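Local structure of sister chromatid cohesion protein (Chaetomium thermophilum, 5T8V) at residues S821-I826 with F859-L864; I848-K851 with L856-F859; R863-Y868 with V886-V891. The protein probably loads cohesin onto chromatin as a Scc2/Nipped-B family member, the chain here being its C-terminal fragment, built of HEAT repeats. All blocks are in the same frame, centred on the assembly; numbering follows the deposited sequence.

Interaction 1 of 3, residues S821-I826 with F859-L864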
loop_
_atom_site.group_PDB
_atom_site.type_symbol
_atom_site.label_atom_id
_atom_site.label_comp_id
_atom_site.label_asym_id
_atom_site.label_seq_id
_atom_site.Cartn_x
_atom_site.Cartn_y
_atom_site.Cartn_z
ATOM N N SER A 821 38.228 -22.673 -8.787
ATOM C CA SER A 821 37.162 -23.292 -9.565
ATOM C C SER A 821 37.122 -22.719 -10.975
ATOM O O SER A 821 37.135 -23.466 -11.960
ATOM C CB SER A 821 35.818 -23.097 -8.864
ATOM O OG SER A 821 34.775 -23.732 -9.582
ATOM N N MET A 822 37.092 -21.388 -11.091
ATOM C CA MET A 822 37.062 -20.754 -12.406
ATOM C C MET A 822 38.156 -21.314 -13.306
ATOM O O MET A 822 37.915 -21.598 -14.485
ATOM C CB MET A 822 37.216 -19.239 -12.270
ATOM C CG MET A 822 36.351 -18.611 -11.196
ATOM S SD MET A 822 35.978 -16.879 -11.507
ATOM C CE MET A 822 35.208 -16.416 -9.958
ATOM N N PHE A 823 39.367 -21.482 -12.768
ATOM C CA PHE A 823 40.419 -22.127 -13.545
ATOM C C PHE A 823 40.123 -23.603 -13.762
ATOM O O PHE A 823 40.468 -24.156 -14.813
ATOM C CB PHE A 823 41.773 -21.956 -12.858
ATOM C CG PHE A 823 42.355 -20.580 -13.000
ATOM C CD1 PHE A 823 42.946 -20.186 -14.189
ATOM C CD2 PHE A 823 42.320 -19.686 -11.945
ATOM C CE1 PHE A 823 43.487 -18.922 -14.323
ATOM C CE2 PHE A 823 42.858 -18.423 -12.073
ATOM C CZ PHE A 823 43.443 -18.039 -13.263
ATOM N N ASP A 824 39.490 -24.258 -12.785
ATOM C CA ASP A 824 39.102 -25.651 -12.961
ATOM C C ASP A 824 38.057 -25.799 -14.060
ATOM O O ASP A 824 37.961 -26.863 -14.683
ATOM C CB ASP A 824 38.576 -26.218 -11.640
ATOM C CG ASP A 824 38.270 -27.700 -11.721
ATOM O OD1 ASP A 824 38.937 -28.404 -12.508
ATOM O OD2 ASP A 824 37.364 -28.161 -10.995
ATOM N N LEU A 825 37.274 -24.750 -14.313
ATOM C CA LEU A 825 36.321 -24.750 -15.416
ATOM C C LEU A 825 36.980 -24.493 -16.765
ATOM O O LEU A 825 36.299 -24.581 -17.793
ATOM C CB LEU A 825 35.233 -23.698 -15.172
ATOM C CG LEU A 825 34.047 -24.119 -14.299
ATOM C CD1 LEU A 825 34.489 -24.530 -12.901
ATOM C CD2 LEU A 825 33.029 -22.990 -14.220
ATOM N N ILE A 826 38.273 -24.177 -16.787
ATOM C CA ILE A 826 38.987 -23.924 -18.030
ATOM C C ILE A 826 40.043 -24.985 -18.318
ATOM O O ILE A 826 40.426 -25.149 -19.487
ATOM C CB ILE A 826 39.633 -22.522 -18.024
ATOM C CG1 ILE A 826 38.596 -21.452 -17.664
ATOM C CG2 ILE A 826 40.242 -22.202 -19.389
ATOM C CD1 ILE A 826 39.200 -20.107 -17.318
ATOM N N PHE A 859 50.796 -20.060 -9.570
ATOM C CA PHE A 859 51.532 -20.177 -10.826
ATOM C C PHE A 859 50.947 -21.268 -11.714
ATOM O O PHE A 859 50.831 -21.091 -12.932
ATOM C CB PHE A 859 53.009 -20.456 -10.542
ATOM C CG PHE A 859 53.801 -20.837 -11.762
ATOM C CD1 PHE A 859 54.382 -19.865 -12.559
ATOM C CD2 PHE A 859 53.969 -22.168 -12.108
ATOM C CE1 PHE A 859 55.113 -20.214 -13.681
ATOM C CE2 PHE A 859 54.697 -22.522 -13.229
ATOM C CZ PHE A 859 55.271 -21.543 -14.016
ATOM N N GLU A 860 50.576 -22.406 -11.121
ATOM C CA GLU A 860 50.105 -23.535 -11.917
ATOM C C GLU A 860 48.915 -23.148 -12.785
ATOM O O GLU A 860 48.777 -23.634 -13.913
ATOM C CB GLU A 860 49.740 -24.705 -11.003
ATOM C CG GLU A 860 50.930 -25.334 -10.293
ATOM C CD GLU A 860 51.883 -26.031 -11.248
ATOM O OE1 GLU A 860 51.573 -26.104 -12.456
ATOM O OE2 GLU A 860 52.943 -26.508 -10.791
ATOM N N GLN A 861 48.044 -22.279 -12.278
ATOM C CA GLN A 861 46.874 -21.856 -13.035
ATOM C C GLN A 861 47.155 -20.670 -13.948
ATOM O O GLN A 861 46.330 -20.372 -14.819
ATOM C CB GLN A 861 45.715 -21.535 -12.086
ATOM C CG GLN A 861 46.021 -20.530 -10.982
ATOM C CD GLN A 861 44.921 -20.424 -9.928
ATOM O OE1 GLN A 861 44.941 -19.509 -9.111
ATOM N NE2 GLN A 861 43.969 -21.357 -9.929
ATOM N N LEU A 862 48.293 -19.993 -13.779
ATOM C CA LEU A 862 48.773 -19.100 -14.826
ATOM C C LEU A 862 49.328 -19.879 -16.009
ATOM O O LEU A 862 49.371 -19.349 -17.124
ATOM C CB LEU A 862 49.846 -18.158 -14.279
ATOM C CG LEU A 862 49.338 -16.807 -13.774
ATOM C CD1 LEU A 862 48.306 -16.992 -12.671
ATOM C CD2 LEU A 862 50.501 -15.956 -13.293
ATOM N N ARG A 863 49.751 -21.125 -15.785
ATOM C CA ARG A 863 50.205 -21.979 -16.873
ATOM C C ARG A 863 49.050 -22.459 -17.742
ATOM O O ARG A 863 49.271 -22.808 -18.907
ATOM C CB ARG A 863 50.968 -23.175 -16.302
ATOM C CG ARG A 863 51.631 -24.063 -17.342
ATOM C CD ARG A 863 52.296 -25.264 -16.687
ATOM N NE ARG A 863 51.327 -26.114 -15.999
ATOM C CZ ARG A 863 51.649 -27.150 -15.230
ATOM N NH1 ARG A 863 52.921 -27.473 -15.038
ATOM N NH2 ARG A 863 50.694 -27.864 -14.648
ATOM N N LEU A 864 47.828 -22.488 -17.205
ATOM C CA LEU A 864 46.678 -22.882 -18.012
ATOM C C LEU A 864 46.298 -21.792 -19.003
ATOM O O LEU A 864 45.759 -22.090 -20.075
ATOM C CB LEU A 864 45.489 -23.213 -17.111
ATOM C CG LEU A 864 45.754 -24.238 -16.006
ATOM C CD1 LEU A 864 44.475 -24.529 -15.239
ATOM C CD2 LEU A 864 46.351 -25.524 -16.565
#
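Q861 lays the root of its side chain across one face of the F823 ring, an overlap that joins two helical pieces of a HEAT-repeat alpha-solenoid: the C-terminal end of helix 808-824 and the short, weakly bonded helical turn at 859-862. CB and CG of the glutamine cover the face. CB makes a CH-pi contact, 3.7 Å from the F823 ring centroid and 16° off the ring normal. Further out, the carboxamide passes beyond the rim and overhangs the CD2-CE2 side, its plane tilted by 29° from that of the ring, so amide and arene form an offset stack. CD of Q861 is 3.4 Å from CD2 of F823. Two torsions bring this about: CG of Q861 sits between the backbone N and the carbonyl carbon (chi1 54°), and the chain beyond it is extended, so the whole side chain runs across the ring at about a right angle to the phenylalanine. OE1 is held by a hydrogen bond from the backbone N of T858, three residues earlier, which restricts rotation of the amide beside the ring.

No hydrogen bond crosses between 821-826 and 859-864; the union is one of packing. F823 is buried, and outside the two segments its side chain also meets L846 of helix 839-852 and L865. The contact is extended beyond the glutamine by L864, which brings a single methyl group against the base of the phenylalanine: CD1 of L864 stands 4.4 Å from CB of F823 and 4.0 Å from its carbonyl O.

Interaction 2 of 3, residues I848-K851 with L856-F859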
loop_
_atom_site.group_PDB
_atom_site.type_symbol
_atom_site.label_atom_id
_atom_site.label_comp_id
_atom_site.label_asym_id
_atom_site.label_seq_id
_atom_site.Cartn_x
_atom_site.Cartn_y
_atom_site.Cartn_z
ATOM N N ILE A 848 38.853 -9.170 -12.916
ATOM C CA ILE A 848 38.583 -8.265 -11.805
ATOM C C ILE A 848 38.996 -8.885 -10.477
ATOM O O ILE A 848 39.360 -8.165 -9.538
ATOM C CB ILE A 848 37.099 -7.851 -11.806
ATOM C CG1 ILE A 848 36.190 -9.088 -11.778
ATOM C CG2 ILE A 848 36.815 -6.971 -13.020
ATOM C CD1 ILE A 848 34.717 -8.792 -11.951
ATOM N N PHE A 849 38.965 -10.215 -10.368
ATOM C CA PHE A 849 39.502 -10.857 -9.171
ATOM C C PHE A 849 40.993 -10.580 -9.027
ATOM O O PHE A 849 41.459 -10.157 -7.964
ATOM C CB PHE A 849 39.241 -12.361 -9.214
ATOM C CG PHE A 849 38.063 -12.786 -8.398
ATOM C CD1 PHE A 849 36.788 -12.754 -8.933
ATOM C CD2 PHE A 849 38.227 -13.211 -7.091
ATOM C CE1 PHE A 849 35.703 -13.140 -8.186
ATOM C CE2 PHE A 849 37.143 -13.602 -6.336
ATOM C CZ PHE A 849 35.879 -13.565 -6.883
ATOM N N ALA A 850 41.760 -10.822 -10.093
ATOM C CA ALA A 850 43.189 -10.538 -10.053
ATOM C C ALA A 850 43.447 -9.069 -9.747
ATOM O O ALA A 850 44.414 -8.731 -9.054
ATOM C CB ALA A 850 43.837 -10.935 -11.376
ATOM N N LYS A 851 42.593 -8.176 -10.255
ATOM C CA LYS A 851 42.727 -6.764 -9.910
ATOM C C LYS A 851 42.502 -6.541 -8.419
ATOM O O LYS A 851 43.200 -5.736 -7.792
ATOM C CB LYS A 851 41.745 -5.931 -10.736
ATOM C CG LYS A 851 41.410 -4.555 -10.156
ATOM C CD LYS A 851 42.640 -3.669 -9.994
ATOM C CE LYS A 851 42.284 -2.377 -9.271
ATOM N NZ LYS A 851 43.486 -1.571 -8.915
ATOM N N LEU A 856 45.286 -14.598 -4.442
ATOM C CA LEU A 856 44.426 -15.763 -4.610
ATOM C C LEU A 856 44.881 -16.670 -5.745
ATOM O O LEU A 856 44.435 -17.820 -5.816
ATOM C CB LEU A 856 42.988 -15.308 -4.860
ATOM C CG LEU A 856 42.388 -14.422 -3.766
ATOM C CD1 LEU A 856 41.241 -13.592 -4.312
ATOM C CD2 LEU A 856 41.922 -15.269 -2.597
ATOM N N PHE A 857 45.754 -16.189 -6.625
ATOM C CA PHE A 857 46.161 -16.935 -7.803
ATOM C C PHE A 857 47.468 -17.676 -7.547
ATOM O O PHE A 857 48.277 -17.276 -6.707
ATOM C CB PHE A 857 46.318 -16.001 -9.007
ATOM C CG PHE A 857 45.025 -15.385 -9.467
ATOM C CD1 PHE A 857 44.425 -14.372 -8.737
ATOM C CD2 PHE A 857 44.413 -15.814 -10.633
ATOM C CE1 PHE A 857 43.236 -13.806 -9.156
ATOM C CE2 PHE A 857 43.225 -15.249 -11.057
ATOM C CZ PHE A 857 42.637 -14.245 -10.318
ATOM N N THR A 858 47.664 -18.767 -8.285
ATOM C CA THR A 858 48.867 -19.579 -8.192
ATOM C C THR A 858 49.508 -19.709 -9.569
ATOM O O THR A 858 48.865 -19.500 -10.602
ATOM C CB THR A 858 48.562 -20.975 -7.628
ATOM O OG1 THR A 858 47.761 -21.712 -8.560
ATOM C CG2 THR A 858 47.820 -20.869 -6.304
ATOM N N PHE A 859 50.796 -20.060 -9.570
ATOM C CA PHE A 859 51.532 -20.177 -10.826
ATOM C C PHE A 859 50.947 -21.268 -11.714
ATOM O O PHE A 859 50.831 -21.091 -12.932
ATOM C CB PHE A 859 53.009 -20.456 -10.542
ATOM C CG PHE A 859 53.801 -20.837 -11.762
ATOM C CD1 PHE A 859 54.382 -19.865 -12.559
ATOM C CD2 PHE A 859 53.969 -22.168 -12.108
ATOM C CE1 PHE A 859 55.113 -20.214 -13.681
ATOM C CE2 PHE A 859 54.697 -22.522 -13.229
ATOM C CZ PHE A 859 55.271 -21.543 -14.016
#
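F857 packs its ring back on A850 of helix 839-852 from the loop that follows that helix in the HEAT-repeat alpha-solenoid. This is the closer part of the contact, because the rim of the ring reaches N, CA and CB of A850. CE1 of F857 lies 3.4 Å from CA of A850, and CZ of F857 lies 3.7 Å from CB of A850, itself a methyl group. The alanine's approach is oblique to the ring, whereas the backbone C of F849 sits at the ring edge, 3.9 Å from CE1 of F857.

The other half of the contact is looser only in the number of atoms that meet. F849 and L856 touch through one pair, the leucine methyl lying near the plane of the phenylalanine ring, at its edge. The whole contact is buried: V819 of helix 808-824 packs against both F849 and F857, V891 of helix 878-891 against both A850 and F857, and L801 and C815 against L856. On the solvent side, K851 and T858 are exposed and take no part, the CB of K851 being directed away. The looser pair is spanned by CD2 of F849 and CD1 of L856, 4.1 Å apart.

Interaction 3 of 3, residues R863-Y868 with V886-V891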
loop_
_atom_site.group_PDB
_atom_site.type_symbol
_atom_site.label_atom_id
_atom_site.label_comp_id
_atom_site.label_asym_id
_atom_site.label_seq_id
_atom_site.Cartn_x
_atom_site.Cartn_y
_atom_site.Cartn_z
ATOM N N ARG A 863 49.751 -21.125 -15.785
ATOM C CA ARG A 863 50.205 -21.979 -16.873
ATOM C C ARG A 863 49.050 -22.459 -17.742
ATOM O O ARG A 863 49.271 -22.808 -18.907
ATOM C CB ARG A 863 50.968 -23.175 -16.302
ATOM C CG ARG A 863 51.631 -24.063 -17.342
ATOM C CD ARG A 863 52.296 -25.264 -16.687
ATOM N NE ARG A 863 51.327 -26.114 -15.999
ATOM C CZ ARG A 863 51.649 -27.150 -15.230
ATOM N NH1 ARG A 863 52.921 -27.473 -15.038
ATOM N NH2 ARG A 863 50.694 -27.864 -14.648
ATOM N N LEU A 864 47.828 -22.488 -17.205
ATOM C CA LEU A 864 46.678 -22.882 -18.012
ATOM C C LEU A 864 46.298 -21.792 -19.003
ATOM O O LEU A 864 45.759 -22.090 -20.075
ATOM C CB LEU A 864 45.489 -23.213 -17.111
ATOM C CG LEU A 864 45.754 -24.238 -16.006
ATOM C CD1 LEU A 864 44.475 -24.529 -15.239
ATOM C CD2 LEU A 864 46.351 -25.524 -16.565
ATOM N N LEU A 865 46.564 -20.529 -18.664
ATOM C CA LEU A 865 46.379 -19.433 -19.603
ATOM C C LEU A 865 47.504 -19.346 -20.625
ATOM O O LEU A 865 47.384 -18.584 -21.590
ATOM C CB LEU A 865 46.277 -18.106 -18.846
ATOM C CG LEU A 865 45.208 -18.030 -17.752
ATOM C CD1 LEU A 865 45.273 -16.691 -17.038
ATOM C CD2 LEU A 865 43.818 -18.261 -18.326
ATOM N N ARG A 866 48.583 -20.110 -20.438
ATOM C CA ARG A 866 49.744 -20.068 -21.330
ATOM C C ARG A 866 49.390 -20.062 -22.813
ATOM O O ARG A 866 49.891 -19.188 -23.532
ATOM C CB ARG A 866 50.649 -21.266 -21.004
ATOM C CG ARG A 866 52.029 -21.203 -21.628
ATOM C CD ARG A 866 52.913 -20.207 -20.903
ATOM N NE ARG A 866 54.276 -20.212 -21.427
ATOM C CZ ARG A 866 54.654 -19.585 -22.536
ATOM N NH1 ARG A 866 53.769 -18.899 -23.251
ATOM N NH2 ARG A 866 55.916 -19.648 -22.935
ATOM N N PRO A 867 48.566 -20.976 -23.333
ATOM C CA PRO A 867 48.290 -20.961 -24.779
ATOM C C PRO A 867 47.560 -19.715 -25.248
ATOM O O PRO A 867 47.664 -19.366 -26.431
ATOM C CB PRO A 867 47.442 -22.222 -24.989
ATOM C CG PRO A 867 46.837 -22.500 -23.659
ATOM C CD PRO A 867 47.851 -22.069 -22.649
ATOM N N TYR A 868 46.823 -19.033 -24.368
ATOM C CA TYR A 868 46.170 -17.791 -24.767
ATOM C C TYR A 868 47.187 -16.715 -25.126
ATOM O O TYR A 868 46.911 -15.863 -25.976
ATOM C CB TYR A 868 45.250 -17.291 -23.653
ATOM C CG TYR A 868 43.979 -18.094 -23.484
ATOM C CD1 TYR A 868 42.984 -18.064 -24.451
ATOM C CD2 TYR A 868 43.766 -18.866 -22.351
ATOM C CE1 TYR A 868 41.817 -18.790 -24.301
ATOM C CE2 TYR A 868 42.602 -19.596 -22.190
ATOM C CZ TYR A 868 41.630 -19.552 -23.168
ATOM O OH TYR A 868 40.469 -20.276 -23.014
ATOM N N VAL A 886 46.178 -8.935 -18.546
ATOM C CA VAL A 886 45.956 -8.207 -17.301
ATOM C C VAL A 886 46.142 -9.132 -16.104
ATOM O O VAL A 886 46.650 -8.716 -15.055
ATOM C CB VAL A 886 44.562 -7.555 -17.307
ATOM C CG1 VAL A 886 44.175 -7.073 -15.910
ATOM C CG2 VAL A 886 44.544 -6.387 -18.281
ATOM N N ILE A 887 45.739 -10.395 -16.236
ATOM C CA ILE A 887 45.913 -11.339 -15.139
ATOM C C ILE A 887 47.394 -11.589 -14.884
ATOM O O ILE A 887 47.824 -11.706 -13.731
ATOM C CB ILE A 887 45.150 -12.645 -15.430
ATOM C CG1 ILE A 887 43.642 -12.380 -15.419
ATOM C CG2 ILE A 887 45.494 -13.718 -14.393
ATOM C CD1 ILE A 887 42.805 -13.520 -15.962
ATOM N N TYR A 888 48.198 -11.680 -15.947
ATOM C CA TYR A 888 49.643 -11.772 -15.762
ATOM C C TYR A 888 50.201 -10.482 -15.175
ATOM O O TYR A 888 51.066 -10.516 -14.290
ATOM C CB TYR A 888 50.329 -12.085 -17.094
ATOM C CG TYR A 888 50.354 -13.551 -17.484
ATOM C CD1 TYR A 888 49.596 -14.493 -16.799
ATOM C CD2 TYR A 888 51.150 -13.991 -18.533
ATOM C CE1 TYR A 888 49.626 -15.828 -17.154
ATOM C CE2 TYR A 888 51.187 -15.324 -18.894
ATOM C CZ TYR A 888 50.424 -16.237 -18.201
ATOM O OH TYR A 888 50.457 -17.565 -18.557
ATOM N N ARG A 889 49.714 -9.339 -15.654
ATOM C CA ARG A 889 50.182 -8.049 -15.162
ATOM C C ARG A 889 49.985 -7.929 -13.655
ATOM O O ARG A 889 50.888 -7.492 -12.932
ATOM C CB ARG A 889 49.441 -6.933 -15.902
ATOM C CG ARG A 889 49.712 -5.523 -15.409
ATOM C CD ARG A 889 48.914 -4.527 -16.235
ATOM N NE ARG A 889 49.104 -3.148 -15.800
ATOM C CZ ARG A 889 48.571 -2.093 -16.409
ATOM N NH1 ARG A 889 47.816 -2.257 -17.488
ATOM N NH2 ARG A 889 48.795 -0.872 -15.945
ATOM N N ARG A 890 48.808 -8.319 -13.163
ATOM C CA ARG A 890 48.495 -8.153 -11.749
ATOM C C ARG A 890 49.076 -9.280 -10.901
ATOM O O ARG A 890 49.570 -9.036 -9.795
ATOM C CB ARG A 890 46.978 -8.083 -11.558
ATOM C CG ARG A 890 46.320 -6.864 -12.189
ATOM C CD ARG A 890 46.565 -5.608 -11.367
ATOM N NE ARG A 890 45.788 -4.471 -11.860
ATOM C CZ ARG A 890 46.223 -3.576 -12.744
ATOM N NH1 ARG A 890 47.446 -3.664 -13.252
ATOM N NH2 ARG A 890 45.430 -2.582 -13.123
ATOM N N VAL A 891 49.030 -10.512 -11.402
ATOM C CA VAL A 891 49.432 -11.666 -10.603
ATOM C C VAL A 891 50.946 -11.813 -10.585
ATOM O O VAL A 891 51.573 -11.865 -9.521
ATOM C CB VAL A 891 48.764 -12.948 -11.135
ATOM C CG1 VAL A 891 49.287 -14.180 -10.394
ATOM C CG2 VAL A 891 47.247 -12.853 -11.009
#
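L865 and Y888 mark the nearest approach of the two backbones, with their CA atoms 9.2 Å apart, a separation bridged by side chains. Segment 886-891 is regular helix, the C-terminal part of helix 878-891. Its partner is less uniform: residues 863-865 have helical backbone angles without the regular bonds, and R866 N makes a weak hydrogen bond to R863 O before a short helix carries on through Y868.

Y888 spans the gap. Its CB leaves the helix across the line to the other segment, yet CG, anti to the carbonyl carbon (chi1 -83°), carries the ring over, and the hydroxyl arrives beside the junction of L865 and R866. OH of Y888 is 4.0 Å from C of L865 and 3.7 Å from N of R866, with no hydrogen bond to that nitrogen. Instead the hydroxyl probably hydrogen-bonds to the carbonyl O of L862, in the weakly bonded turn 859-862. In this HEAT-repeat alpha-solenoid the tyrosine thus joins helix 878-891 to the chain leading into helix 866-870.

L865 supplies the apolar half. Its CB approaches the tyrosine ring obliquely, 4.4 Å from CE1 of Y888, while its tip turns to I887, the two aliphatic chains crossing at about a right angle. L843 of helix 839-852 also packs on L865. At the outer margin R866 brings its CD within 4.3 Å of the Y888 OH, but its guanidinium turns elsewhere, to a salt bridge with E909. The leucine-isoleucine contact joins CD1 of L865 to CG2 of I887 at 4.0 Å.

Overall arrangement
The three contacts lie on the same side of the chain's centre, with their own centres 9 to 10 Å apart, and one segment of each lies on the run 856-868. That run packs on helix 808-824 in interaction 1, helix 839-852 in interaction 2 and helix 878-891 in interaction 3. Interactions 2 and 3 are buried, whereas interaction 1 is partly buried. None has a hydrogen bond between its own segments, yet the chemistry differs: amide on arene in interaction 1, apolar packing against helix backbone in interaction 2, aliphatic and tyrosine packing in interaction 3. They also interlock. F857 meets F823 and V891, and the hydroxyl of Y888 in interaction 3 probably bonds to the carbonyl of L862 of interaction 1.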